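Local coordinates for serpin-12 (Manduca sexta, PDB 6CJ7), which is a serpin that probably inhibits serine proteases and controls the prophenoloxidase activation system in larval hemolymph, at residues Q27-Q32 against M374-D379; N98-E103 against N139-S144; I235-L240 against D246-S251; N282-L287 against S294-Q299. One frame throughout, in Å; residues are numbered along the deposited sequence.

Interaction 1: residues Q27-Q32 against M374-D379; sequences QMATEQ and MARIMD
Arg376 reaches from its strand to two backbone carbonyls in the last part of helix 19-31 and just beyond it. NH1 donates to Ala29 O at 2.9 Å, a bond bent to 156° whose acceptor lies close to the guanidinium plane. Beside it, NH2 donates to Gln32 O at 2.8 Å; here the donor stands well above the carbonyl plane, away from the lone-pair directions, and the bond is short nonetheless. The two acceptors sit along the edge of the guanidinium, one at each terminal nitrogen, which holds the flat group against rotation. Ala29 CB also lies 3.5 Å from Arg376 NH1, a close contact beside the first bond.

The side chain runs out almost straight, CG anti to the backbone N (chi1 172°), and then bends at chi3, a kink that turns the guanidinium toward the helix. Further out, NH1 also forms a salt bridge with Asp246 and NH2 a hydrogen bond with Gly34 O, so both terminal nitrogens serve two acceptors. The carboxylate of Asp246 would help pay for burying the charge. Behind the arginine, the backbone pairing of Arg376 with Leu36 fixes its strand.

Lying near the carboxyl end of helix 19-31, the cation would probably be favoured by the helix dipole as well. In this serpin fold it ties an early helix to strand 370-377, close to the C-terminus.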
loop_
_atom_site.group_PDB
_atom_site.type_symbol
_atom_site.label_atom_id
_atom_site.label_comp_id
_atom_site.label_asym_id
_atom_site.label_seq_id
_atom_site.Cartn_x
_atom_site.Cartn_y
_atom_site.Cartn_z
ATOM N N GLN A 27 7.430 9.834 -4.093
ATOM C CA GLN A 27 8.462 9.880 -5.127
ATOM C C GLN A 27 7.935 9.331 -6.446
ATOM O O GLN A 27 8.105 9.957 -7.499
ATOM C CB GLN A 27 9.709 9.114 -4.675
ATOM C CG GLN A 27 10.828 9.068 -5.729
ATOM C CD GLN A 27 11.344 10.446 -6.086
ATOM O OE1 GLN A 27 11.527 11.297 -5.216
ATOM N NE2 GLN A 27 11.568 10.678 -7.371
ATOM N N MET A 28 7.267 8.185 -6.384
ATOM C CA MET A 28 6.697 7.568 -7.576
ATOM C C MET A 28 5.660 8.469 -8.249
ATOM O O MET A 28 5.504 8.433 -9.470
ATOM C CB MET A 28 6.071 6.216 -7.229
ATOM C CG MET A 28 7.057 5.195 -6.684
ATOM S SD MET A 28 6.260 3.663 -6.168
ATOM C CE MET A 28 6.232 2.759 -7.714
ATOM N N ALA A 29 4.954 9.272 -7.457
ATOM C CA ALA A 29 3.938 10.166 -7.999
ATOM C C ALA A 29 4.538 11.325 -8.793
ATOM O O ALA A 29 3.902 11.826 -9.725
ATOM C CB ALA A 29 3.057 10.692 -6.863
ATOM N N THR A 30 5.750 11.770 -8.451
ATOM C CA THR A 30 6.357 12.865 -9.196
ATOM C C THR A 30 6.907 12.426 -10.543
ATOM O O THR A 30 7.212 13.287 -11.378
ATOM C CB THR A 30 7.496 13.514 -8.402
ATOM O OG1 THR A 30 8.622 12.624 -8.364
ATOM C CG2 THR A 30 7.063 13.846 -6.991
ATOM N N GLU A 31 7.044 11.120 -10.778
ATOM C CA GLU A 31 7.737 10.616 -11.958
ATOM C C GLU A 31 6.810 10.101 -13.047
ATOM O O GLU A 31 7.281 9.801 -14.150
ATOM C CB GLU A 31 8.690 9.488 -11.568
ATOM C CG GLU A 31 9.801 9.913 -10.647
ATOM C CD GLU A 31 10.517 8.728 -10.051
ATOM O OE1 GLU A 31 10.260 7.592 -10.506
ATOM O OE2 GLU A 31 11.328 8.929 -9.129
ATOM N N GLN A 32 5.516 9.975 -12.772
ATOM C CA GLN A 32 4.579 9.511 -13.778
ATOM C C GLN A 32 3.221 10.127 -13.474
ATOM O O GLN A 32 2.931 10.504 -12.337
ATOM C CB GLN A 32 4.498 7.979 -13.794
ATOM C CG GLN A 32 4.144 7.384 -12.439
ATOM C CD GLN A 32 4.223 5.868 -12.413
ATOM O OE1 GLN A 32 3.211 5.178 -12.549
ATOM N NE2 GLN A 32 5.430 5.341 -12.226
ATOM N N MET A 374 -2.464 4.032 -0.411
ATOM C CA MET A 374 -2.568 5.388 -0.943
ATOM C C MET A 374 -2.886 5.291 -2.425
ATOM O O MET A 374 -2.288 4.483 -3.140
ATOM C CB MET A 374 -1.286 6.200 -0.721
ATOM C CG MET A 374 -0.989 6.458 0.742
ATOM S SD MET A 374 0.490 7.451 0.959
ATOM C CE MET A 374 -0.084 9.061 0.403
ATOM N N ALA A 375 -3.851 6.082 -2.883
ATOM C CA ALA A 375 -4.182 6.046 -4.300
ATOM C C ALA A 375 -4.388 7.460 -4.799
ATOM O O ALA A 375 -5.124 8.244 -4.190
ATOM C CB ALA A 375 -5.435 5.208 -4.578
ATOM N N ARG A 376 -3.766 7.768 -5.928
ATOM C CA ARG A 376 -4.068 8.971 -6.684
ATOM C C ARG A 376 -4.999 8.548 -7.817
ATOM O O ARG A 376 -4.587 7.851 -8.751
ATOM C CB ARG A 376 -2.776 9.616 -7.196
ATOM C CG ARG A 376 -2.970 10.804 -8.171
ATOM C CD ARG A 376 -1.645 11.372 -8.569
ATOM N NE ARG A 376 -1.054 10.516 -9.595
ATOM C CZ ARG A 376 0.193 10.591 -10.033
ATOM N NH1 ARG A 376 1.002 11.513 -9.554
ATOM N NH2 ARG A 376 0.616 9.741 -10.957
ATOM N N ILE A 377 -6.260 8.944 -7.722
ATOM C CA ILE A 377 -7.278 8.524 -8.677
ATOM C C ILE A 377 -7.397 9.626 -9.722
ATOM O O ILE A 377 -8.049 10.652 -9.494
ATOM C CB ILE A 377 -8.620 8.239 -7.996
ATOM C CG1 ILE A 377 -8.408 7.279 -6.819
ATOM C CG2 ILE A 377 -9.622 7.718 -9.010
ATOM C CD1 ILE A 377 -8.212 5.853 -7.216
ATOM N N MET A 378 -6.746 9.415 -10.874
ATOM C CA MET A 378 -6.875 10.283 -12.039
ATOM C C MET A 378 -8.041 9.907 -12.933
ATOM O O MET A 378 -8.530 10.760 -13.681
ATOM C CB MET A 378 -5.606 10.262 -12.903
ATOM C CG MET A 378 -4.326 10.642 -12.194
ATOM S SD MET A 378 -4.386 12.189 -11.226
ATOM C CE MET A 378 -4.227 13.524 -12.494
ATOM N N ASP A 379 -8.448 8.647 -12.922
ATOM C CA ASP A 379 -9.463 8.153 -13.850
ATOM C C ASP A 379 -10.093 6.916 -13.226
ATOM O O ASP A 379 -9.526 5.823 -13.315
ATOM C CB ASP A 379 -8.839 7.816 -15.212
ATOM C CG ASP A 379 -9.868 7.405 -16.258
ATOM O OD1 ASP A 379 -11.034 7.143 -15.890
ATOM O OD2 ASP A 379 -9.504 7.335 -17.460
#

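Interaction 2: residues N98-E103 against N139-S144; sequences NVFLSE and NSWIAS
Asn98 lays its side chain over one face of the Trp141 indole while Phe100 comes up with an edge, and these two neighbours make the tight part of the contact. The amide nitrogen ND2 of Asn98 is 3.5 Å from Trp141 CZ2, and Asn98 CB is 3.7 Å from CH2 of the same ring. The amide is not laid flat on the indole, for the two planes stand 69° apart. The Phe100 edge is turned toward the indole face in an offset edge-to-face pair, with planes at 81° and CZ 4.0 Å from Trp141 CE3. Asn98 CG lies in turn over the rim of one Phe100 face.

The looser side is that of the helix: Trp141 is only partly buried, and Ser140 and Ser144 lie at the surface, Ser144 OG donating to Trp141 O at 2.6 Å. Were an alanine to replace Trp141, the Asn98 amide would probably be uncovered and the Phe100 edge left without the face it meets.

Asn98 OD1 is held by Thr124 OG1, a bond that steadies the amide. Helix 131-145 lies here on strand 92-102 as helix F packs on the central sheet A in other serpins. A polar amide and an aromatic edge share one indole, with no hydrogen bond between these segments, so shape and ring orientation set the fit.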
loop_
_atom_site.group_PDB
_atom_site.type_symbol
_atom_site.label_atom_id
_atom_site.label_comp_id
_atom_site.label_asym_id
_atom_site.label_seq_id
_atom_site.Cartn_x
_atom_site.Cartn_y
_atom_site.Cartn_z
ATOM N N ASN A 98 6.599 -12.401 1.481
ATOM C CA ASN A 98 7.504 -13.549 1.485
ATOM C C ASN A 98 8.864 -13.134 0.947
ATOM O O ASN A 98 8.999 -12.161 0.200
ATOM C CB ASN A 98 6.940 -14.712 0.647
ATOM C CG ASN A 98 7.253 -16.087 1.232
ATOM O OD1 ASN A 98 8.342 -16.332 1.766
ATOM N ND2 ASN A 98 6.300 -17.009 1.111
ATOM N N VAL A 99 9.875 -13.906 1.328
ATOM C CA VAL A 99 11.232 -13.770 0.803
ATOM C C VAL A 99 11.584 -15.115 0.185
ATOM O O VAL A 99 11.702 -16.119 0.899
ATOM C CB VAL A 99 12.244 -13.392 1.896
ATOM C CG1 VAL A 99 13.642 -13.197 1.291
ATOM C CG2 VAL A 99 11.810 -12.150 2.650
ATOM N N PHE A 100 11.743 -15.146 -1.135
ATOM C CA PHE A 100 12.057 -16.372 -1.851
ATOM C C PHE A 100 13.560 -16.402 -2.083
ATOM O O PHE A 100 14.083 -15.650 -2.911
ATOM C CB PHE A 100 11.266 -16.453 -3.153
ATOM C CG PHE A 100 9.779 -16.569 -2.936
ATOM C CD1 PHE A 100 8.955 -15.453 -3.027
ATOM C CD2 PHE A 100 9.210 -17.797 -2.622
ATOM C CE1 PHE A 100 7.579 -15.555 -2.814
ATOM C CE2 PHE A 100 7.837 -17.910 -2.403
ATOM C CZ PHE A 100 7.024 -16.786 -2.501
ATOM N N LEU A 101 14.247 -17.244 -1.318
ATOM C CA LEU A 101 15.706 -17.298 -1.288
ATOM C C LEU A 101 16.197 -18.506 -2.076
ATOM O O LEU A 101 15.802 -19.644 -1.789
ATOM C CB LEU A 101 16.205 -17.368 0.152
ATOM C CG LEU A 101 17.705 -17.546 0.303
ATOM C CD1 LEU A 101 18.398 -16.259 -0.090
ATOM C CD2 LEU A 101 17.971 -17.876 1.753
ATOM N N SER A 102 17.081 -18.259 -3.043
ATOM C CA SER A 102 17.634 -19.336 -3.850
ATOM C C SER A 102 18.226 -20.437 -2.982
ATOM O O SER A 102 18.883 -20.170 -1.974
ATOM C CB SER A 102 18.718 -18.787 -4.778
ATOM O OG SER A 102 19.541 -19.815 -5.286
ATOM N N GLU A 103 17.997 -21.684 -3.396
ATOM C CA GLU A 103 18.558 -22.819 -2.677
ATOM C C GLU A 103 20.079 -22.885 -2.751
ATOM O O GLU A 103 20.667 -23.757 -2.108
ATOM C CB GLU A 103 17.956 -24.120 -3.196
ATOM C CG GLU A 103 16.507 -24.317 -2.813
ATOM C CD GLU A 103 15.999 -25.683 -3.203
ATOM O OE1 GLU A 103 16.829 -26.509 -3.639
ATOM O OE2 GLU A 103 14.782 -25.930 -3.071
ATOM N N ASN A 139 3.635 -16.999 -8.040
ATOM C CA ASN A 139 2.368 -16.340 -8.344
ATOM C C ASN A 139 1.189 -17.117 -7.777
ATOM O O ASN A 139 0.222 -16.516 -7.294
ATOM C CB ASN A 139 2.205 -16.162 -9.855
ATOM C CG ASN A 139 3.073 -15.046 -10.417
ATOM O OD1 ASN A 139 3.385 -14.080 -9.727
ATOM N ND2 ASN A 139 3.450 -15.173 -11.682
ATOM N N SER A 140 1.232 -18.451 -7.851
ATOM C CA SER A 140 0.144 -19.253 -7.294
ATOM C C SER A 140 0.041 -19.068 -5.786
ATOM O O SER A 140 -1.066 -18.998 -5.236
ATOM C CB SER A 140 0.340 -20.729 -7.636
ATOM O OG SER A 140 -0.011 -20.990 -8.980
ATOM N N TRP A 141 1.183 -18.992 -5.098
ATOM C CA TRP A 141 1.155 -18.740 -3.663
ATOM C C TRP A 141 0.557 -17.371 -3.360
ATOM O O TRP A 141 -0.287 -17.237 -2.463
ATOM C CB TRP A 141 2.557 -18.858 -3.063
ATOM C CG TRP A 141 2.557 -18.537 -1.604
ATOM C CD1 TRP A 141 2.230 -19.379 -0.579
ATOM C CD2 TRP A 141 2.854 -17.272 -1.006
ATOM N NE1 TRP A 141 2.319 -18.718 0.622
ATOM C CE2 TRP A 141 2.699 -17.424 0.390
ATOM C CE3 TRP A 141 3.241 -16.026 -1.512
ATOM C CZ2 TRP A 141 2.906 -16.375 1.282
ATOM C CZ3 TRP A 141 3.457 -14.986 -0.619
ATOM C CH2 TRP A 141 3.285 -15.168 0.760
ATOM N N ILE A 142 0.980 -16.339 -4.099
ATOM C CA ILE A 142 0.406 -15.005 -3.898
ATOM C C ILE A 142 -1.098 -15.037 -4.127
ATOM O O ILE A 142 -1.874 -14.502 -3.327
ATOM C CB ILE A 142 1.072 -13.967 -4.818
ATOM C CG1 ILE A 142 2.555 -13.806 -4.494
ATOM C CG2 ILE A 142 0.343 -12.617 -4.720
ATOM C CD1 ILE A 142 3.276 -12.959 -5.512
ATOM N N ALA A 143 -1.532 -15.656 -5.232
ATOM C CA ALA A 143 -2.963 -15.729 -5.512
ATOM C C ALA A 143 -3.713 -16.446 -4.395
ATOM O O ALA A 143 -4.829 -16.049 -4.034
ATOM C CB ALA A 143 -3.195 -16.422 -6.851
ATOM N N SER A 144 -3.109 -17.495 -3.823
ATOM C CA SER A 144 -3.757 -18.234 -2.744
ATOM C C SER A 144 -3.914 -17.400 -1.479
ATOM O O SER A 144 -4.773 -17.710 -0.648
ATOM C CB SER A 144 -2.972 -19.511 -2.428
ATOM O OG SER A 144 -1.757 -19.221 -1.758
#

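Interaction 3: residues I235-L240 against D246-S251; sequences IVVLPL and DALLSS
Leu248 carries the apolar part of this contact, driving its branched end between Val237 and Pro239 of the strand. Its CD2 methyl does most of the work, lying 3.6 Å from Val237 CG1 and 3.9 Å from Pro239 CG. The second methyl, CD1, approaches the same Val237 CG1 at 3.9 Å, so the valine branch meets both ends of the leucine fork. Leucine and proline cross at about a right angle. A chi1 of 169° sends Leu248 across toward the strand; the segment axes come within 8.8 Å, their N-to-C directions 127° apart.

The polar bonds of these segments do not join them to each other. Ser251 OG folds back to donate to Leu248 O at 3.2 Å, and Ser250 N is bonded to Asp246 O, while Pro239 O accepts from Lys357 NZ.

A short connection joins strand 232-239 to helix 245-251, making this a local strand-to-helix packing. Leu248 also touches Ala220 of strand 220-226 and Leu360 of strand 359-365, the strands paired with 232-239; the three correspond to part of serpin sheet B, against which the helix packs. Leu249, next along the helix, turns instead to Phe25 of helix 19-31.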
loop_
_atom_site.group_PDB
_atom_site.type_symbol
_atom_site.label_atom_id
_atom_site.label_comp_id
_atom_site.label_asym_id
_atom_site.label_seq_id
_atom_site.Cartn_x
_atom_site.Cartn_y
_atom_site.Cartn_z
ATOM N N ILE A 235 -10.178 7.716 3.662
ATOM C CA ILE A 235 -10.028 9.154 3.788
ATOM C C ILE A 235 -9.874 9.690 2.376
ATOM O O ILE A 235 -8.945 9.309 1.654
ATOM C CB ILE A 235 -8.831 9.511 4.680
ATOM C CG1 ILE A 235 -9.037 8.899 6.071
ATOM C CG2 ILE A 235 -8.666 11.034 4.773
ATOM C CD1 ILE A 235 -7.816 8.985 6.968
ATOM N N VAL A 236 -10.818 10.517 1.947
ATOM C CA VAL A 236 -10.853 11.025 0.581
ATOM C C VAL A 236 -10.571 12.516 0.630
ATOM O O VAL A 236 -11.200 13.253 1.402
ATOM C CB VAL A 236 -12.201 10.733 -0.098
ATOM C CG1 VAL A 236 -12.179 11.217 -1.549
ATOM C CG2 VAL A 236 -12.520 9.248 -0.013
ATOM N N VAL A 237 -9.612 12.958 -0.182
ATOM C CA VAL A 237 -9.121 14.325 -0.131
ATOM C C VAL A 237 -9.228 14.892 -1.536
ATOM O O VAL A 237 -8.670 14.324 -2.485
ATOM C CB VAL A 237 -7.675 14.385 0.393
ATOM C CG1 VAL A 237 -7.297 15.815 0.703
ATOM C CG2 VAL A 237 -7.522 13.513 1.640
ATOM N N LEU A 238 -9.954 15.997 -1.668
ATOM C CA LEU A 238 -10.347 16.530 -2.960
ATOM C C LEU A 238 -9.803 17.948 -3.101
ATOM O O LEU A 238 -10.181 18.827 -2.313
ATOM C CB LEU A 238 -11.866 16.521 -3.073
ATOM C CG LEU A 238 -12.555 16.979 -4.346
ATOM C CD1 LEU A 238 -12.222 16.081 -5.510
ATOM C CD2 LEU A 238 -14.068 17.016 -4.116
ATOM N N PRO A 239 -8.932 18.231 -4.076
ATOM C CA PRO A 239 -8.398 19.585 -4.213
ATOM C C PRO A 239 -9.505 20.565 -4.541
ATOM O O PRO A 239 -10.465 20.252 -5.243
ATOM C CB PRO A 239 -7.402 19.462 -5.376
ATOM C CG PRO A 239 -7.200 18.029 -5.593
ATOM C CD PRO A 239 -8.430 17.308 -5.113
ATOM N N LEU A 240 -9.370 21.770 -4.001
ATOM C CA LEU A 240 -10.256 22.839 -4.405
ATOM C C LEU A 240 -9.891 23.313 -5.812
ATOM O O LEU A 240 -8.838 22.974 -6.360
ATOM C CB LEU A 240 -10.193 24.004 -3.409
ATOM C CG LEU A 240 -10.391 23.589 -1.950
ATOM C CD1 LEU A 240 -10.150 24.768 -1.019
ATOM C CD2 LEU A 240 -11.775 22.998 -1.737
ATOM N N ASP A 246 -1.654 16.793 -7.513
ATOM C CA ASP A 246 -0.248 16.538 -7.237
ATOM C C ASP A 246 0.343 17.569 -6.283
ATOM O O ASP A 246 1.165 17.210 -5.431
ATOM C CB ASP A 246 0.512 16.456 -8.558
ATOM C CG ASP A 246 0.282 15.123 -9.250
ATOM O OD1 ASP A 246 0.547 14.070 -8.611
ATOM O OD2 ASP A 246 -0.198 15.120 -10.404
ATOM N N ALA A 247 -0.086 18.826 -6.381
ATOM C CA ALA A 247 0.240 19.813 -5.356
ATOM C C ALA A 247 -0.284 19.369 -4.000
ATOM O O ALA A 247 0.425 19.435 -2.988
ATOM C CB ALA A 247 -0.345 21.174 -5.732
ATOM N N LEU A 248 -1.532 18.902 -3.970
ATOM C CA LEU A 248 -2.111 18.382 -2.736
ATOM C C LEU A 248 -1.262 17.258 -2.161
ATOM O O LEU A 248 -0.915 17.269 -0.973
ATOM C CB LEU A 248 -3.537 17.899 -3.010
ATOM C CG LEU A 248 -4.207 17.091 -1.906
ATOM C CD1 LEU A 248 -4.373 17.953 -0.667
ATOM C CD2 LEU A 248 -5.550 16.560 -2.388
ATOM N N LEU A 249 -0.905 16.279 -2.996
ATOM C CA LEU A 249 -0.203 15.111 -2.484
ATOM C C LEU A 249 1.175 15.482 -1.946
ATOM O O LEU A 249 1.591 14.974 -0.898
ATOM C CB LEU A 249 -0.096 14.045 -3.573
ATOM C CG LEU A 249 0.757 12.835 -3.201
ATOM C CD1 LEU A 249 0.151 12.112 -2.007
ATOM C CD2 LEU A 249 0.882 11.904 -4.383
ATOM N N SER A 250 1.887 16.383 -2.627
ATOM C CA SER A 250 3.223 16.766 -2.175
ATOM C C SER A 250 3.191 17.410 -0.792
ATOM O O SER A 250 4.089 17.181 0.029
ATOM C CB SER A 250 3.865 17.714 -3.186
ATOM O OG SER A 250 4.167 17.036 -4.390
ATOM N N SER A 251 2.160 18.209 -0.509
ATOM C CA SER A 251 2.096 18.977 0.728
ATOM C C SER A 251 1.480 18.210 1.890
ATOM O O SER A 251 1.679 18.600 3.045
ATOM C CB SER A 251 1.294 20.267 0.508
ATOM O OG SER A 251 -0.099 20.002 0.406
#

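Interaction 4: residues N282-L287 against S294-Q299; sequences NLEPVL and SIFTQQ
The Phe296 ring is sandwiched between Glu284 and its own neighbour Ile295. Over the centre of one face stands Glu284 CG, 3.7 Å from the ring centroid and only 4° off the normal, a CH-pi contact of nearly ideal aim. On the opposite face Ile295 CG1 lies toward the rim. Leu287 CB meets the edge, in the ring plane, 3.8 Å from Phe296 CE2, and the Glu284 backbone approaches as well, with CA 3.6 Å from Phe296 CZ. Glu284 can lie across the ring because its chain is extended, chi1 being 180°; its methylenes do the touching, and the carboxylate is inclined 40° to the ring. With a serine in place of Phe296, Glu284 CG is likely to lose its aromatic platform, and a gap to open beside Leu287 CB.

Both segments are shaped by local bonds. Asn282 OD1 caps the start of the helix by accepting from Glu284 N at 3.0 Å, while Thr297 OG1 accepts from Gln299 N in an ST turn.

The contact closes the short excursion after helix 284-289. Beyond the phenylalanine, Ile295 packs on Thr58 and Ile62 of helix 56-66, and Leu287 touches Phe20 of helix 19-31, so the two segments touch both helices.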
loop_
_atom_site.group_PDB
_atom_site.type_symbol
_atom_site.label_atom_id
_atom_site.label_comp_id
_atom_site.label_asym_id
_atom_site.label_seq_id
_atom_site.Cartn_x
_atom_site.Cartn_y
_atom_site.Cartn_z
ATOM N N ASN A 282 7.592 -2.850 -9.737
ATOM C CA ASN A 282 8.982 -3.215 -9.516
ATOM C C ASN A 282 9.643 -2.075 -8.747
ATOM O O ASN A 282 9.793 -0.967 -9.269
ATOM C CB ASN A 282 9.654 -3.478 -10.859
ATOM C CG ASN A 282 11.131 -3.781 -10.740
ATOM O OD1 ASN A 282 11.763 -3.604 -9.694
ATOM N ND2 ASN A 282 11.709 -4.227 -11.851
ATOM N N LEU A 283 10.012 -2.344 -7.492
ATOM C CA LEU A 283 10.497 -1.295 -6.603
ATOM C C LEU A 283 11.978 -0.964 -6.771
ATOM O O LEU A 283 12.452 -0.011 -6.144
ATOM C CB LEU A 283 10.249 -1.688 -5.141
ATOM C CG LEU A 283 8.767 -1.726 -4.749
ATOM C CD1 LEU A 283 8.655 -2.413 -3.401
ATOM C CD2 LEU A 283 8.166 -0.326 -4.682
ATOM N N GLU A 284 12.729 -1.702 -7.585
ATOM C CA GLU A 284 14.164 -1.423 -7.651
ATOM C C GLU A 284 14.470 -0.004 -8.121
ATOM O O GLU A 284 15.298 0.662 -7.479
ATOM C CB GLU A 284 14.863 -2.473 -8.521
ATOM C CG GLU A 284 16.370 -2.237 -8.642
ATOM C CD GLU A 284 17.036 -3.147 -9.667
ATOM O OE1 GLU A 284 16.350 -3.671 -10.571
ATOM O OE2 GLU A 284 18.252 -3.338 -9.568
ATOM N N PRO A 285 13.856 0.529 -9.191
ATOM C CA PRO A 285 14.159 1.922 -9.566
ATOM C C PRO A 285 13.942 2.928 -8.446
ATOM O O PRO A 285 14.809 3.783 -8.208
ATOM C CB PRO A 285 13.215 2.172 -10.753
ATOM C CG PRO A 285 13.006 0.839 -11.347
ATOM C CD PRO A 285 12.975 -0.115 -10.183
ATOM N N VAL A 286 12.800 2.869 -7.754
ATOM C CA VAL A 286 12.531 3.889 -6.747
ATOM C C VAL A 286 13.385 3.657 -5.505
ATOM O O VAL A 286 13.862 4.616 -4.887
ATOM C CB VAL A 286 11.022 3.972 -6.427
ATOM C CG1 VAL A 286 10.514 2.746 -5.685
ATOM C CG2 VAL A 286 10.713 5.245 -5.637
ATOM N N LEU A 287 13.645 2.396 -5.144
ATOM C CA LEU A 287 14.486 2.161 -3.974
ATOM C C LEU A 287 15.918 2.617 -4.226
ATOM O O LEU A 287 16.582 3.112 -3.306
ATOM C CB LEU A 287 14.429 0.686 -3.556
ATOM C CG LEU A 287 13.056 0.243 -3.027
ATOM C CD1 LEU A 287 13.074 -1.220 -2.587
ATOM C CD2 LEU A 287 12.617 1.130 -1.889
ATOM N N SER A 294 22.149 -0.197 -1.677
ATOM C CA SER A 294 23.086 -1.274 -1.364
ATOM C C SER A 294 22.427 -2.647 -1.413
ATOM O O SER A 294 23.111 -3.640 -1.699
ATOM C CB SER A 294 23.730 -1.054 0.011
ATOM O OG SER A 294 22.752 -1.097 1.026
ATOM N N ILE A 295 21.117 -2.733 -1.152
ATOM C CA ILE A 295 20.480 -4.046 -1.053
ATOM C C ILE A 295 20.488 -4.799 -2.372
ATOM O O ILE A 295 20.348 -6.027 -2.369
ATOM C CB ILE A 295 19.028 -3.978 -0.528
ATOM C CG1 ILE A 295 18.103 -3.332 -1.565
ATOM C CG2 ILE A 295 18.943 -3.259 0.826
ATOM C CD1 ILE A 295 16.663 -3.256 -1.081
ATOM N N PHE A 296 20.624 -4.100 -3.514
ATOM C CA PHE A 296 20.638 -4.751 -4.819
ATOM C C PHE A 296 22.042 -5.091 -5.303
ATOM O O PHE A 296 22.170 -5.824 -6.288
ATOM C CB PHE A 296 19.942 -3.863 -5.866
ATOM C CG PHE A 296 18.518 -3.518 -5.515
ATOM C CD1 PHE A 296 17.515 -4.462 -5.647
ATOM C CD2 PHE A 296 18.191 -2.261 -5.029
ATOM C CE1 PHE A 296 16.204 -4.161 -5.313
ATOM C CE2 PHE A 296 16.885 -1.952 -4.682
ATOM C CZ PHE A 296 15.894 -2.901 -4.820
ATOM N N THR A 297 23.085 -4.597 -4.631
ATOM C CA THR A 297 24.459 -4.743 -5.094
ATOM C C THR A 297 25.073 -6.038 -4.581
ATOM O O THR A 297 24.625 -6.623 -3.593
ATOM C CB THR A 297 25.331 -3.562 -4.642
ATOM O OG1 THR A 297 25.594 -3.660 -3.236
ATOM C CG2 THR A 297 24.633 -2.237 -4.930
ATOM N N GLN A 298 26.135 -6.469 -5.255
ATOM C CA GLN A 298 26.867 -7.618 -4.741
ATOM C C GLN A 298 27.695 -7.264 -3.513
ATOM O O GLN A 298 28.377 -8.143 -2.974
ATOM C CB GLN A 298 27.700 -8.230 -5.871
ATOM C CG GLN A 298 26.801 -9.041 -6.832
ATOM C CD GLN A 298 27.340 -9.160 -8.244
ATOM O OE1 GLN A 298 28.160 -8.354 -8.682
ATOM N NE2 GLN A 298 26.868 -10.172 -8.970
ATOM N N GLN A 299 27.617 -6.017 -3.036
ATOM C CA GLN A 299 28.155 -5.613 -1.745
ATOM C C GLN A 299 27.096 -5.608 -0.648
ATOM O O GLN A 299 27.394 -5.200 0.480
ATOM C CB GLN A 299 28.801 -4.226 -1.835
ATOM C CG GLN A 299 30.101 -4.199 -2.628
ATOM C CD GLN A 299 29.869 -4.424 -4.106
ATOM O OE1 GLN A 299 29.024 -3.770 -4.717
ATOM N NE2 GLN A 299 30.603 -5.367 -4.685
#

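In the fold
Helix 19-31 connects three of the four contacts. Interaction 1 meets interaction 3 directly, their centres 11 Å apart, through the salt bridge of Arg376 NH1 to Asp246 OD1 (2.8 Å) and the packing of Ala29 CB on Leu249 CD2 (3.5 Å). The same helix meets interaction 4 on another side, where Met28 CG packs on Val286 CG2 at 3.8 Å. Interaction 2 stands apart: its nearest atoms are about 16 Å from interaction 1 and about 10 Å from interaction 4. It involves the sheet that, in serpins generally, opens to accept the cleaved reactive-centre loop; residues 332-346, probably part of that loop, are not modelled.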